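Local coordinates for methionine-binding lipoprotein MetQ (PDB 4GOT), which probably binds methionine outside the cell membrane and hands it to the membrane-bound permease of the MetNPQ ABC import system, at residues Y43-N47 / F60-L66; L40-K44 / N178-A182. One frame throughout, in Å; residues are numbered along the deposited sequence.

Interaction 1. Residues Y43-N47 / F60-L66; sequences YKMYN and FQHIPYL. With MSE (selenomethionine), chain B.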
loop_
_atom_site.group_PDB
_atom_site.type_symbol
_atom_site.label_atom_id
_atom_site.label_comp_id
_atom_site.label_asym_id
_atom_site.label_seq_id
_atom_site.Cartn_x
_atom_site.Cartn_y
_atom_site.Cartn_z
ATOM N N TYR A 43 6.487 5.939 5.095
ATOM C CA TYR A 43 6.390 4.526 5.149
ATOM C C TYR A 43 7.537 3.906 5.933
ATOM O O TYR A 43 7.337 2.887 6.601
ATOM C CB TYR A 43 6.454 3.960 3.708
ATOM C CG TYR A 43 5.218 3.981 2.798
ATOM C CD1 TYR A 43 3.941 4.205 3.263
ATOM C CD2 TYR A 43 5.374 3.709 1.427
ATOM C CE1 TYR A 43 2.838 4.164 2.404
ATOM C CE2 TYR A 43 4.296 3.673 0.554
ATOM C CZ TYR A 43 3.022 3.908 1.047
ATOM O OH TYR A 43 1.970 3.868 0.185
ATOM N N LYS A 44 8.730 4.489 5.874
ATOM C CA LYS A 44 9.899 3.873 6.528
ATOM C C LYS A 44 9.800 3.938 8.060
ATOM O O LYS A 44 10.478 3.191 8.759
ATOM C CB LYS A 44 11.218 4.502 6.043
ATOM C CG LYS A 44 11.663 4.160 4.618
ATOM C CD LYS A 44 11.749 2.637 4.376
ATOM C CE LYS A 44 13.057 2.162 3.735
ATOM N NZ LYS A 44 13.342 2.852 2.450
HETATM N N MSE A 45 8.952 4.832 8.578
HETATM C CA MSE A 45 8.810 4.989 10.014
HETATM C C MSE A 45 8.026 3.878 10.739
HETATM O O MSE A 45 8.227 3.651 11.948
HETATM C CB MSE A 45 8.176 6.357 10.336
HETATM C CG MSE A 45 9.095 7.473 9.971
HETATM SE SE MSE A 45 8.335 9.197 10.527
HETATM C CE MSE A 45 8.370 8.930 12.473
ATOM N N TYR A 46 7.129 3.199 10.031
ATOM C CA TYR A 46 6.124 2.345 10.671
ATOM C C TYR A 46 6.745 1.062 11.254
ATOM O O TYR A 46 6.502 0.743 12.392
ATOM C CB TYR A 46 5.001 2.039 9.676
ATOM C CG TYR A 46 4.154 3.261 9.383
ATOM C CD1 TYR A 46 4.498 4.163 8.386
ATOM C CD2 TYR A 46 3.012 3.537 10.139
ATOM C CE1 TYR A 46 3.720 5.322 8.157
ATOM C CE2 TYR A 46 2.258 4.690 9.930
ATOM C CZ TYR A 46 2.594 5.577 8.939
ATOM O OH TYR A 46 1.773 6.681 8.716
ATOM N N ASN A 47 7.563 0.346 10.484
ATOM C CA ASN A 47 8.232 -0.866 10.987
ATOM C C ASN A 47 9.264 -0.549 12.046
ATOM O O ASN A 47 9.448 -1.324 13.006
ATOM C CB ASN A 47 8.848 -1.646 9.834
ATOM C CG ASN A 47 7.807 -2.441 9.078
ATOM O OD1 ASN A 47 6.796 -2.876 9.674
ATOM N ND2 ASN A 47 8.023 -2.641 7.779
ATOM N N PHE A 60 -0.247 -0.539 7.488
ATOM C CA PHE A 60 0.206 0.351 6.401
ATOM C C PHE A 60 0.795 -0.336 5.167
ATOM O O PHE A 60 0.861 0.320 4.136
ATOM C CB PHE A 60 1.225 1.413 6.921
ATOM C CG PHE A 60 2.636 0.902 6.965
ATOM C CD1 PHE A 60 3.008 -0.062 7.891
ATOM C CD2 PHE A 60 3.565 1.279 5.985
ATOM C CE1 PHE A 60 4.294 -0.587 7.881
ATOM C CE2 PHE A 60 4.857 0.771 5.985
ATOM C CZ PHE A 60 5.218 -0.156 6.947
ATOM N N GLN A 61 1.210 -1.617 5.247
ATOM C CA GLN A 61 2.047 -2.252 4.195
ATOM C C GLN A 61 1.472 -3.537 3.684
ATOM O O GLN A 61 0.534 -4.060 4.260
ATOM C CB GLN A 61 3.443 -2.561 4.780
ATOM C CG GLN A 61 3.483 -3.771 5.724
ATOM C CD GLN A 61 4.656 -3.771 6.669
ATOM O OE1 GLN A 61 5.812 -3.674 6.252
ATOM N NE2 GLN A 61 4.369 -3.890 7.981
ATOM N N HIS A 62 2.105 -4.105 2.667
ATOM C CA HIS A 62 1.758 -5.465 2.183
ATOM C C HIS A 62 2.939 -6.408 2.496
ATOM O O HIS A 62 3.961 -5.970 3.007
ATOM C CB HIS A 62 1.425 -5.469 0.681
ATOM C CG HIS A 62 2.307 -4.574 -0.156
ATOM N ND1 HIS A 62 3.654 -4.821 -0.387
ATOM C CD2 HIS A 62 2.012 -3.442 -0.841
ATOM C CE1 HIS A 62 4.150 -3.859 -1.149
ATOM N NE2 HIS A 62 3.186 -2.989 -1.411
ATOM N N ILE A 63 2.774 -7.699 2.221
ATOM C CA ILE A 63 3.783 -8.705 2.580
ATOM C C ILE A 63 5.127 -8.451 1.834
ATOM O O ILE A 63 6.177 -8.508 2.463
ATOM C CB ILE A 63 3.265 -10.168 2.399
ATOM C CG1 ILE A 63 2.187 -10.532 3.433
ATOM C CG2 ILE A 63 4.410 -11.203 2.391
ATOM C CD1 ILE A 63 1.256 -11.636 2.963
ATOM N N PRO A 64 5.085 -8.142 0.507
ATOM C CA PRO A 64 6.348 -7.826 -0.194
ATOM C C PRO A 64 7.090 -6.640 0.457
ATOM O O PRO A 64 8.319 -6.673 0.598
ATOM C CB PRO A 64 5.864 -7.544 -1.617
ATOM C CG PRO A 64 4.706 -8.523 -1.794
ATOM C CD PRO A 64 3.979 -8.345 -0.460
ATOM N N TYR A 65 6.354 -5.632 0.911
ATOM C CA TYR A 65 7.014 -4.508 1.545
ATOM C C TYR A 65 7.694 -4.974 2.855
ATOM O O TYR A 65 8.833 -4.616 3.135
ATOM C CB TYR A 65 6.045 -3.371 1.815
ATOM C CG TYR A 65 6.770 -2.113 2.278
ATOM C CD1 TYR A 65 7.010 -1.892 3.605
ATOM C CD2 TYR A 65 7.213 -1.151 1.360
ATOM C CE1 TYR A 65 7.701 -0.774 4.038
ATOM C CE2 TYR A 65 7.905 -0.015 1.789
ATOM C CZ TYR A 65 8.147 0.163 3.138
ATOM O OH TYR A 65 8.784 1.303 3.611
ATOM N N LEU A 66 6.952 -5.732 3.667
ATOM C CA LEU A 66 7.445 -6.267 4.947
ATOM C C LEU A 66 8.700 -7.126 4.741
ATOM O O LEU A 66 9.698 -6.951 5.443
ATOM C CB LEU A 66 6.343 -7.078 5.682
ATOM C CG LEU A 66 6.823 -7.697 7.029
ATOM C CD1 LEU A 66 7.285 -6.620 8.046
ATOM C CD2 LEU A 66 5.733 -8.599 7.606
HETATM N N MSE B 300 -1.192 1.184 1.191
HETATM C CA MSE B 300 -0.124 1.016 0.161
HETATM C C MSE B 300 -0.594 0.172 -1.071
HETATM O O MSE B 300 -1.131 -0.878 -0.840
HETATM O OXT MSE B 300 -0.424 0.460 -2.282
HETATM C CB MSE B 300 1.073 0.307 0.813
HETATM C CG MSE B 300 2.344 0.316 0.023
HETATM SE SE MSE B 300 3.765 -0.799 0.834
HETATM C CE MSE B 300 4.318 0.521 2.366
#
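Paired amides supply the polar link: N47 ND2 donates to Q61 OE1 (2.9 Å) and Q61 NE2 to N47 OD1 (3.1 Å). Each carboxamide carries donor and acceptor, so two such ends can satisfy one another in a buried setting; N47 also bonds to N58 and E69.

Aromatic rings do most of the rest. Y46 and F60 form an offset stack (centroids 4.7 Å apart, planes at 20°), and Y46 CB sits over the F60 face in a CH-pi contact, 3.4 Å from the ring centroid. The flat, apolar ring of F60 suits the gap between Y46 and Y43 (Y43 CD1 to F60 CD2 4.0 Å). By van der Waals contact Y65 OH reaches Y43 CB (3.5 Å) and K44 CD (3.3 Å).

H62 is the N-cap of helix 63-72; histidine suits it because H62 ND1 can accept from Y65 N (3.1 Å) while NE2 donates to E116. The ligand's CE lies over faces of Y43 and Y65, 3.5 Å from Y43 CD2 and Y65 CD2; its SE lies over the H62 ring, 3.2 Å from H62 NE2. This aromatic cradle for the selenoether end (a thioether in methionine) belongs to the amino-acid pocket of a type 2 periplasmic-binding-protein fold.

Interaction 2. Residues L40-K44 / N178-A182; sequences LSDYK and NVNYA. With MSE (selenomethionine), chain B.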
loop_
_atom_site.group_PDB
_atom_site.type_symbol
_atom_site.label_atom_id
_atom_site.label_comp_id
_atom_site.label_asym_id
_atom_site.label_seq_id
_atom_site.Cartn_x
_atom_site.Cartn_y
_atom_site.Cartn_z
ATOM N N LEU A 40 2.223 8.374 11.049
ATOM C CA LEU A 40 3.657 8.755 10.916
ATOM C C LEU A 40 3.887 9.410 9.538
ATOM O O LEU A 40 3.058 9.249 8.634
ATOM C CB LEU A 40 4.564 7.530 11.176
ATOM C CG LEU A 40 4.370 6.896 12.567
ATOM C CD1 LEU A 40 5.175 5.613 12.602
ATOM C CD2 LEU A 40 4.783 7.882 13.716
ATOM N N SER A 41 4.979 10.145 9.370
ATOM C CA SER A 41 5.169 10.969 8.143
ATOM C C SER A 41 5.595 10.205 6.890
ATOM O O SER A 41 5.440 10.713 5.786
ATOM C CB SER A 41 6.135 12.123 8.377
ATOM O OG SER A 41 7.311 11.719 9.045
ATOM N N ASP A 42 6.188 9.025 7.034
ATOM C CA ASP A 42 6.499 8.222 5.830
ATOM C C ASP A 42 6.648 6.753 6.155
ATOM O O ASP A 42 6.843 6.373 7.305
ATOM C CB ASP A 42 7.749 8.777 5.086
ATOM C CG ASP A 42 9.054 8.040 5.458
ATOM O OD1 ASP A 42 9.616 8.373 6.511
ATOM O OD2 ASP A 42 9.510 7.121 4.690
ATOM N N TYR A 43 6.487 5.939 5.095
ATOM C CA TYR A 43 6.390 4.526 5.149
ATOM C C TYR A 43 7.537 3.906 5.933
ATOM O O TYR A 43 7.337 2.887 6.601
ATOM C CB TYR A 43 6.454 3.960 3.708
ATOM C CG TYR A 43 5.218 3.981 2.798
ATOM C CD1 TYR A 43 3.941 4.205 3.263
ATOM C CD2 TYR A 43 5.374 3.709 1.427
ATOM C CE1 TYR A 43 2.838 4.164 2.404
ATOM C CE2 TYR A 43 4.296 3.673 0.554
ATOM C CZ TYR A 43 3.022 3.908 1.047
ATOM O OH TYR A 43 1.970 3.868 0.185
ATOM N N LYS A 44 8.730 4.489 5.874
ATOM C CA LYS A 44 9.899 3.873 6.528
ATOM C C LYS A 44 9.800 3.938 8.060
ATOM O O LYS A 44 10.478 3.191 8.759
ATOM C CB LYS A 44 11.218 4.502 6.043
ATOM C CG LYS A 44 11.663 4.160 4.618
ATOM C CD LYS A 44 11.749 2.637 4.376
ATOM C CE LYS A 44 13.057 2.162 3.735
ATOM N NZ LYS A 44 13.342 2.852 2.450
ATOM N N ASN A 178 0.131 5.458 -4.818
ATOM C CA ASN A 178 -0.494 4.439 -3.966
ATOM C C ASN A 178 -1.850 4.991 -3.531
ATOM O O ASN A 178 -1.932 6.173 -3.204
ATOM C CB ASN A 178 0.343 4.198 -2.699
ATOM C CG ASN A 178 1.708 3.561 -2.979
ATOM O OD1 ASN A 178 1.824 2.338 -3.066
ATOM N ND2 ASN A 178 2.726 4.379 -3.131
ATOM N N VAL A 179 -2.881 4.146 -3.465
ATOM C CA VAL A 179 -4.228 4.616 -3.083
ATOM C C VAL A 179 -4.228 5.439 -1.760
ATOM O O VAL A 179 -4.897 6.457 -1.672
ATOM C CB VAL A 179 -5.251 3.458 -2.980
ATOM C CG1 VAL A 179 -6.595 3.989 -2.439
ATOM C CG2 VAL A 179 -5.410 2.697 -4.310
ATOM N N ASN A 180 -3.509 5.012 -0.732
ATOM C CA ASN A 180 -3.509 5.780 0.543
ATOM C C ASN A 180 -3.077 7.256 0.406
ATOM O O ASN A 180 -3.715 8.173 0.948
ATOM C CB ASN A 180 -2.687 5.092 1.644
ATOM C CG ASN A 180 -1.179 5.201 1.458
ATOM O OD1 ASN A 180 -0.581 4.460 0.640
ATOM N ND2 ASN A 180 -0.530 6.042 2.290
ATOM N N TYR A 181 -2.016 7.484 -0.370
ATOM C CA TYR A 181 -1.530 8.839 -0.630
ATOM C C TYR A 181 -2.348 9.551 -1.670
ATOM O O TYR A 181 -2.534 10.766 -1.555
ATOM C CB TYR A 181 -0.061 8.795 -0.994
ATOM C CG TYR A 181 0.797 8.496 0.185
ATOM C CD1 TYR A 181 0.637 9.220 1.381
ATOM C CD2 TYR A 181 1.816 7.522 0.119
ATOM C CE1 TYR A 181 1.434 8.954 2.483
ATOM C CE2 TYR A 181 2.629 7.277 1.213
ATOM C CZ TYR A 181 2.439 7.991 2.386
ATOM O OH TYR A 181 3.231 7.750 3.496
ATOM N N ALA A 182 -2.950 8.800 -2.625
ATOM C CA ALA A 182 -3.909 9.416 -3.545
ATOM C C ALA A 182 -5.094 9.979 -2.800
ATOM O O ALA A 182 -5.476 11.110 -3.021
ATOM C CB ALA A 182 -4.380 8.401 -4.595
HETATM N N MSE B 300 -1.192 1.184 1.191
HETATM C CA MSE B 300 -0.124 1.016 0.161
HETATM C C MSE B 300 -0.594 0.172 -1.071
HETATM O O MSE B 300 -1.131 -0.878 -0.840
HETATM O OXT MSE B 300 -0.424 0.460 -2.282
HETATM C CB MSE B 300 1.073 0.307 0.813
HETATM C CG MSE B 300 2.344 0.316 0.023
HETATM SE SE MSE B 300 3.765 -0.799 0.834
HETATM C CE MSE B 300 4.318 0.521 2.366
HETATM O O HOH W 1 2.279 8.196 6.196
#
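A single tyrosine ring is sandwiched here between a ligand and a second tyrosine: the methyl CE of selenomethionine lies over one face of Y43, 3.5 Å from Y43 CD2, and Y181 CE2 lies over the opposite face, 3.3 Å from Y43 CE1. The two tyrosine rings are inclined at 36° with centroids 5.0 Å apart, so they meet obliquely. Tyrosine suits this place because it offers flat apolar faces to both neighbours and a polar tip besides.

That tip is used: Y43 OH donates to N180 OD1 over 2.7 Å. N180 OD1 also accepts a weak bond of 3.4 Å from N of the selenomethionine, so the asparagine carbonyl, with room for two donors, ties the tyrosine and the ligand amino group to one point. N178 completes this corner of the pocket beside Y43 OH.

A second bridge runs through water 1, which donates to L40 O (2.8 Å) and is hydrogen-bonded to Y181 OH (2.9 Å), filling the gap between a backbone carbonyl and a phenol that do not meet directly. Within 40-44, D42 OD2 accepts from K44 N (3.0 Å), a capping bond for which a short acidic side chain is well suited and which fixes the turn carrying Y43. The backbone N-H of Y43 donates to the carboxylate of E161.

The loop 40-44 joins strand 34-38, at the edge of the six-stranded sheet, to helix 44-51; N178 follows strand 174-177 of the five-stranded sheet and begins helix 179-184, whose V179 and A182 rest on P189 of helix 189-192.

In the fold
From the N terminus, the chain passes strand 34-38 and enters the loop 40-44, where both contacts begin and share Y43 and K44. Interaction 1 closes first, only 13 residues on, when strand 57-62 turns into helix 63-72 beside helix 44-51; it stays within the lobe built on the six-stranded sheet. Interaction 2 closes a far larger loop, across 134 residues, and so encloses interaction 1. It joins that lobe to helix 179-184, next to the five-stranded sheet. Y46 of the first contact also turns back to L40 of the second. Together they contribute to the pocket from both lobes, consistent with a closed, substrate-bound binding protein.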